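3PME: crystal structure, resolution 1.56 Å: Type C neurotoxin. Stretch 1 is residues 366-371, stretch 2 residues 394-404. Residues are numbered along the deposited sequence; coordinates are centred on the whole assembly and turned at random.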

ATOM      1  N   THR A 366       0.324  22.057 -16.276  1.00 22.75           N
ATOM      2  CA  THR A 366      -0.840  21.193 -16.391  1.00 21.40           C
ATOM      3  C   THR A 366      -0.809  20.073 -15.367  1.00 20.83           C
ATOM      4  O   THR A 366       0.229  19.777 -14.759  1.00 21.03           O
ATOM      5  N   MET A 367      -1.964  19.445 -15.198  1.00 20.94           N
ATOM      6  CA  MET A 367      -2.101  18.286 -14.331  1.00 19.33           C
ATOM      7  C   MET A 367      -2.831  17.226 -15.122  1.00 19.75           C
ATOM      8  O   MET A 367      -3.763  17.536 -15.862  1.00 20.12           O
ATOM      9  N   LEU A 368      -2.431  15.969 -14.983  1.00 17.42           N
ATOM     10  CA  LEU A 368      -3.143  14.909 -15.683  1.00 19.14           C
ATOM     11  C   LEU A 368      -4.433  14.532 -14.963  1.00 18.00           C
ATOM     12  O   LEU A 368      -4.462  14.384 -13.729  1.00 19.09           O
ATOM     13  N   LEU A 369      -5.505  14.387 -15.730  1.00 18.85           N
ATOM     14  CA  LEU A 369      -6.723  13.801 -15.185  1.00 20.35           C
ATOM     15  C   LEU A 369      -7.401  12.915 -16.223  1.00 19.63           C
ATOM     16  O   LEU A 369      -6.965  12.852 -17.376  1.00 18.09           O
ATOM     17  N   ALA A 370      -8.443  12.203 -15.815  1.00 17.52           N
ATOM     18  CA  ALA A 370      -9.195  11.387 -16.761  1.00 17.95           C
ATOM     19  C   ALA A 370     -10.672  11.742 -16.685  1.00 19.80           C
ATOM     20  O   ALA A 370     -11.221  11.924 -15.603  1.00 20.77           O
ATOM     21  N   ASP A 371     -11.315  11.817 -17.841  1.00 18.48           N
ATOM     22  CA  ASP A 371     -12.738  12.147 -17.905  1.00 20.16           C
ATOM     23  C   ASP A 371     -13.219  11.781 -19.300  1.00 21.71           C
ATOM     24  O   ASP A 371     -12.414  11.412 -20.168  1.00 20.72           O
ATOM     25  N   THR A 394      -8.888  23.919  -8.897  1.00 32.89           N
ATOM     26  CA  THR A 394     -10.141  23.401  -8.349  1.00 32.25           C
ATOM     27  C   THR A 394     -10.289  21.895  -8.500  1.00 30.43           C
ATOM     28  O   THR A 394     -11.265  21.314  -8.020  1.00 31.63           O
ATOM     29  N   LYS A 395      -9.321  21.263  -9.160  1.00 28.83           N
ATOM     30  CA  LYS A 395      -9.368  19.823  -9.390  1.00 27.03           C
ATOM     31  C   LYS A 395      -8.398  19.046  -8.509  1.00 25.37           C
ATOM     32  O   LYS A 395      -8.319  17.817  -8.606  1.00 24.42           O
ATOM     33  N   LEU A 396      -7.676  19.759  -7.644  1.00 27.20           N
ATOM     34  CA  LEU A 396      -6.645  19.148  -6.806  1.00 26.20           C
ATOM     35  C   LEU A 396      -7.173  18.136  -5.791  1.00 24.79           C
ATOM     36  O   LEU A 396      -6.409  17.312  -5.287  1.00 24.59           O
ATOM     37  N   LEU A 397      -8.464  18.207  -5.474  1.00 27.89           N
ATOM     38  CA  LEU A 397      -9.077  17.233  -4.585  1.00 26.69           C
ATOM     39  C   LEU A 397     -10.002  16.277  -5.337  1.00 29.22           C
ATOM     40  O   LEU A 397     -10.673  15.450  -4.720  1.00 26.42           O
ATOM     41  N   SER A 398     -10.031  16.388  -6.664  1.00 22.92           N
ATOM     42  CA  SER A 398     -10.889  15.543  -7.491  1.00 25.84           C
ATOM     43  C   SER A 398     -10.251  14.184  -7.698  1.00 22.92           C
ATOM     44  O   SER A 398      -9.077  14.112  -8.049  1.00 21.67           O
ATOM     45  N   THR A 399     -11.015  13.108  -7.517  1.00 23.35           N
ATOM     46  CA  THR A 399     -10.450  11.775  -7.724  1.00 21.53           C
ATOM     47  C   THR A 399     -10.082  11.563  -9.195  1.00 20.45           C
ATOM     48  O   THR A 399      -9.265  10.707  -9.504  1.00 20.31           O
ATOM     49  N   SER A 400     -10.663  12.355 -10.093  1.00 20.63           N
ATOM     50  CA  SER A 400     -10.275  12.294 -11.497  1.00 20.81           C
ATOM     51  C   SER A 400      -8.798  12.646 -11.717  1.00 20.14           C
ATOM     52  O   SER A 400      -8.244  12.349 -12.783  1.00 18.66           O
ATOM     53  N   SER A 401      -8.165  13.287 -10.727  1.00 18.33           N
ATOM     54  CA  SER A 401      -6.740  13.631 -10.813  1.00 17.59           C
ATOM     55  C   SER A 401      -5.826  12.625 -10.128  1.00 17.62           C
ATOM     56  O   SER A 401      -4.599  12.807 -10.106  1.00 18.21           O
ATOM     57  N   PHE A 402      -6.411  11.583  -9.542  1.00 18.98           N
ATOM     58  CA  PHE A 402      -5.638  10.598  -8.795  1.00 20.38           C
ATOM     59  C   PHE A 402      -5.263   9.417  -9.685  1.00 17.87           C
ATOM     60  O   PHE A 402      -6.127   8.841 -10.337  1.00 19.95           O
ATOM     61  N   TRP A 403      -3.979   9.056  -9.677  1.00 17.35           N
ATOM     62  CA  TRP A 403      -3.482   7.926 -10.471  1.00 16.67           C
ATOM     63  C   TRP A 403      -2.885   6.837  -9.599  1.00 16.73           C
ATOM     64  O   TRP A 403      -2.263   7.120  -8.572  1.00 20.24           O
ATOM     65  N   LYS A 404      -3.072   5.591 -10.023  1.00 17.80           N
ATOM     66  CA  LYS A 404      -2.491   4.451  -9.319  1.00 18.68           C
ATOM     67  C   LYS A 404      -1.748   3.581 -10.318  1.00 18.65           C
ATOM     68  O   LYS A 404      -1.991   3.659 -11.531  1.00 18.58           O
TER

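The contact sets a strand, 366-371, against a looping segment, 394-404, and buries 431 Å² summed over both sides. The backbones come nearest at Leu369 and Ser401, whose CA atoms lie 4.4 Å apart.

Met367 is the main bump from the strand. Its CA-to-CB bond points toward the other stretch, and chi1 and chi2, both t, extend the chain before chi3, p, turns the methyl. The end of the side chain therefore enters a hollow lined by three residues: CE lies 3.5 Å from Ser401 CB and 3.8 Å from Lys395 CB, while SD lies 3.8 Å from Leu396 CD2. Leu396 (m, t) starts with CA-to-CB directed away, yet its end comes nearer and supplies that wall. Lys395 (m, m, t, t) points toward the strand at CB; its CG also meets Leu369 CD2 at 4.3 Å, and its NZ is hydrogen-bonded elsewhere in the structure.

Trp403 is the reciprocal bump. CA-to-CB points toward the strand, and chi1 m with chi2 at 88° lays the indole along Leu368, Leu369 and Ala370. NE1 donates to Leu368 O at 3.1 Å with an angle of 167° at the hydrogen, nearly linear, as suits an acceptor at the ring edge near its plane. The six-membered ring continues the fit: CZ2 is 3.9 Å from Leu368 CB and 3.6 Å from Leu369 C, and CH2 is 4.0 Å from Ala370 CB. The small alanine methyl meets the far end of the indole, while Leu368 (m, t) has its CB 3.7 Å from Trp403 NE1.

Between these bumps the fit is close and partly polar. Ala370 N donates to Ser400 O at 3.0 Å (151°), and the same carbonyl oxygen lies only 3.2 Å from Leu369 CB. Leu369 (p, p) has CA-to-CB sideways, with CB 4.0 Å from Ser400 OG.

The serines brace the loop from within. Ser400 (p) points toward the strand, and its OG shares a 2.7 Å hydrogen bond with Ser398 OG (t), in which either could be the donor. Ser401 (p) sends OG to Ser398 O at 2.8 Å, joining the 2.9 Å backbone bond from Ser401 N to Ser398 O.

Water 1 occupies a remaining gap, its oxygen 2.7 Å from Leu368 O and 2.7 Å from Ser401 O. Leu368 O thus serves both the indole and the water.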

ATOM      1  CB  THR A 366      -0.949  20.546 -17.778  1.00 21.54           C
ATOM      2  OG1 THR A 366       0.221  19.771 -18.031  1.00 22.20           O
ATOM      3  CG2 THR A 366      -1.111  21.604 -18.881  1.00 22.18           C
ATOM      4  CB  MET A 367      -2.913  18.625 -13.075  1.00 21.72           C
ATOM      5  CG  MET A 367      -3.026  17.440 -12.117  1.00 21.21           C
ATOM      6  SD  MET A 367      -3.880  17.778 -10.567  1.00 25.82           S
ATOM      7  CE  MET A 367      -5.479  18.194 -11.182  1.00 27.05           C
ATOM      8  CB  LEU A 368      -2.273  13.667 -15.845  1.00 20.04           C
ATOM      9  CG  LEU A 368      -0.947  13.846 -16.574  1.00 21.21           C
ATOM     10  CD1 LEU A 368      -0.342  12.477 -16.877  1.00 20.49           C
ATOM     11  CD2 LEU A 368      -1.163  14.630 -17.846  1.00 22.50           C
ATOM     12  CB  LEU A 369      -7.667  14.877 -14.632  1.00 24.04           C
ATOM     13  CG  LEU A 369      -8.114  16.001 -15.559  1.00 22.95           C
ATOM     14  CD1 LEU A 369      -9.192  15.535 -16.523  1.00 24.84           C
ATOM     15  CD2 LEU A 369      -8.646  17.162 -14.736  1.00 23.55           C
ATOM     16  CB  ALA A 370      -8.987   9.901 -16.488  1.00 21.99           C
ATOM     17  CB  ASP A 371     -12.949  13.650 -17.635  1.00 19.38           C
ATOM     18  CG  ASP A 371     -14.405  14.017 -17.266  1.00 23.81           C
ATOM     19  OD1 ASP A 371     -15.306  13.148 -17.252  1.00 23.37           O
ATOM     20  OD2 ASP A 371     -14.634  15.214 -16.990  1.00 24.12           O
ATOM     21  CB  THR A 394     -11.362  24.069  -9.001  1.00 33.15           C
ATOM     22  OG1 THR A 394     -11.304  23.885 -10.421  1.00 36.97           O
ATOM     23  CG2 THR A 394     -11.377  25.550  -8.690  1.00 39.37           C
ATOM     24  CB  LYS A 395      -9.073  19.503 -10.859  1.00 27.46           C
ATOM     25  CG  LYS A 395     -10.208  19.830 -11.813  1.00 34.71           C
ATOM     26  CD  LYS A 395     -11.387  18.890 -11.608  1.00 37.83           C
ATOM     27  CE  LYS A 395     -12.455  19.083 -12.679  1.00 39.05           C
ATOM     28  NZ  LYS A 395     -13.651  18.232 -12.401  1.00 39.64           N
ATOM     29  CB  LEU A 396      -5.800  20.225  -6.111  1.00 24.87           C
ATOM     30  CG  LEU A 396      -4.765  20.909  -7.008  1.00 29.13           C
ATOM     31  CD1 LEU A 396      -4.108  22.075  -6.279  1.00 28.23           C
ATOM     32  CD2 LEU A 396      -3.717  19.906  -7.457  1.00 25.39           C
ATOM     33  CB  LEU A 397      -9.857  17.938  -3.472  1.00 29.45           C
ATOM     34  CG  LEU A 397      -9.033  18.812  -2.530  1.00 31.86           C
ATOM     35  CD1 LEU A 397      -9.951  19.700  -1.693  1.00 36.64           C
ATOM     36  CD2 LEU A 397      -8.170  17.941  -1.640  1.00 37.05           C
ATOM     37  CB  SER A 398     -11.095  16.192  -8.862  1.00 25.84           C
ATOM     38  OG  SER A 398     -11.767  15.306  -9.743  1.00 27.14           O
ATOM     39  CB  THR A 399     -11.372  10.635  -7.240  1.00 23.51           C
ATOM     40  OG1 THR A 399     -12.639  10.716  -7.902  1.00 24.69           O
ATOM     41  CG2 THR A 399     -11.567  10.722  -5.729  1.00 25.80           C
ATOM     42  CB  SER A 400     -11.171  13.188 -12.364  1.00 23.87           C
ATOM     43  OG  SER A 400     -10.861  14.557 -12.190  1.00 21.74           O
ATOM     44  CB  SER A 401      -6.473  15.006 -10.206  1.00 19.36           C
ATOM     45  OG  SER A 401      -6.545  14.923  -8.783  1.00 20.12           O
ATOM     46  CB  PHE A 402      -6.422  10.076  -7.585  1.00 19.56           C
ATOM     47  CG  PHE A 402      -6.764  11.131  -6.549  1.00 22.94           C
ATOM     48  CD1 PHE A 402      -6.277  12.430  -6.641  1.00 22.29           C
ATOM     49  CD2 PHE A 402      -7.574  10.798  -5.472  1.00 23.03           C
ATOM     50  CE1 PHE A 402      -6.607  13.383  -5.679  1.00 23.88           C
ATOM     51  CE2 PHE A 402      -7.904  11.743  -4.502  1.00 24.49           C
ATOM     52  CZ  PHE A 402      -7.421  13.028  -4.607  1.00 23.17           C
ATOM     53  CB  TRP A 403      -2.430   8.408 -11.480  1.00 18.96           C
ATOM     54  CG  TRP A 403      -2.987   9.452 -12.382  1.00 17.34           C
ATOM     55  CD1 TRP A 403      -3.012  10.795 -12.160  1.00 17.39           C
ATOM     56  CD2 TRP A 403      -3.674   9.234 -13.616  1.00 18.18           C
ATOM     57  NE1 TRP A 403      -3.658  11.435 -13.190  1.00 19.08           N
ATOM     58  CE2 TRP A 403      -4.066  10.500 -14.106  1.00 18.53           C
ATOM     59  CE3 TRP A 403      -3.982   8.095 -14.364  1.00 19.66           C
ATOM     60  CZ2 TRP A 403      -4.760  10.654 -15.301  1.00 20.29           C
ATOM     61  CZ3 TRP A 403      -4.667   8.257 -15.572  1.00 19.44           C
ATOM     62  CH2 TRP A 403      -5.049   9.521 -16.015  1.00 19.50           C
ATOM     63  CB  LYS A 404      -3.557   3.633  -8.588  1.00 19.07           C
ATOM     64  CG  LYS A 404      -4.257   4.380  -7.462  1.00 24.11           C
ATOM     65  CD  LYS A 404      -5.229   3.437  -6.767  1.00 27.57           C
ATOM     66  CE  LYS A 404      -5.753   4.023  -5.471  1.00 33.15           C
ATOM     67  NZ  LYS A 404      -6.534   3.018  -4.706  1.00 28.76           N
TER
HETATM   68  O   HOH W   1      -2.776  14.137 -11.586  1.00 19.03           O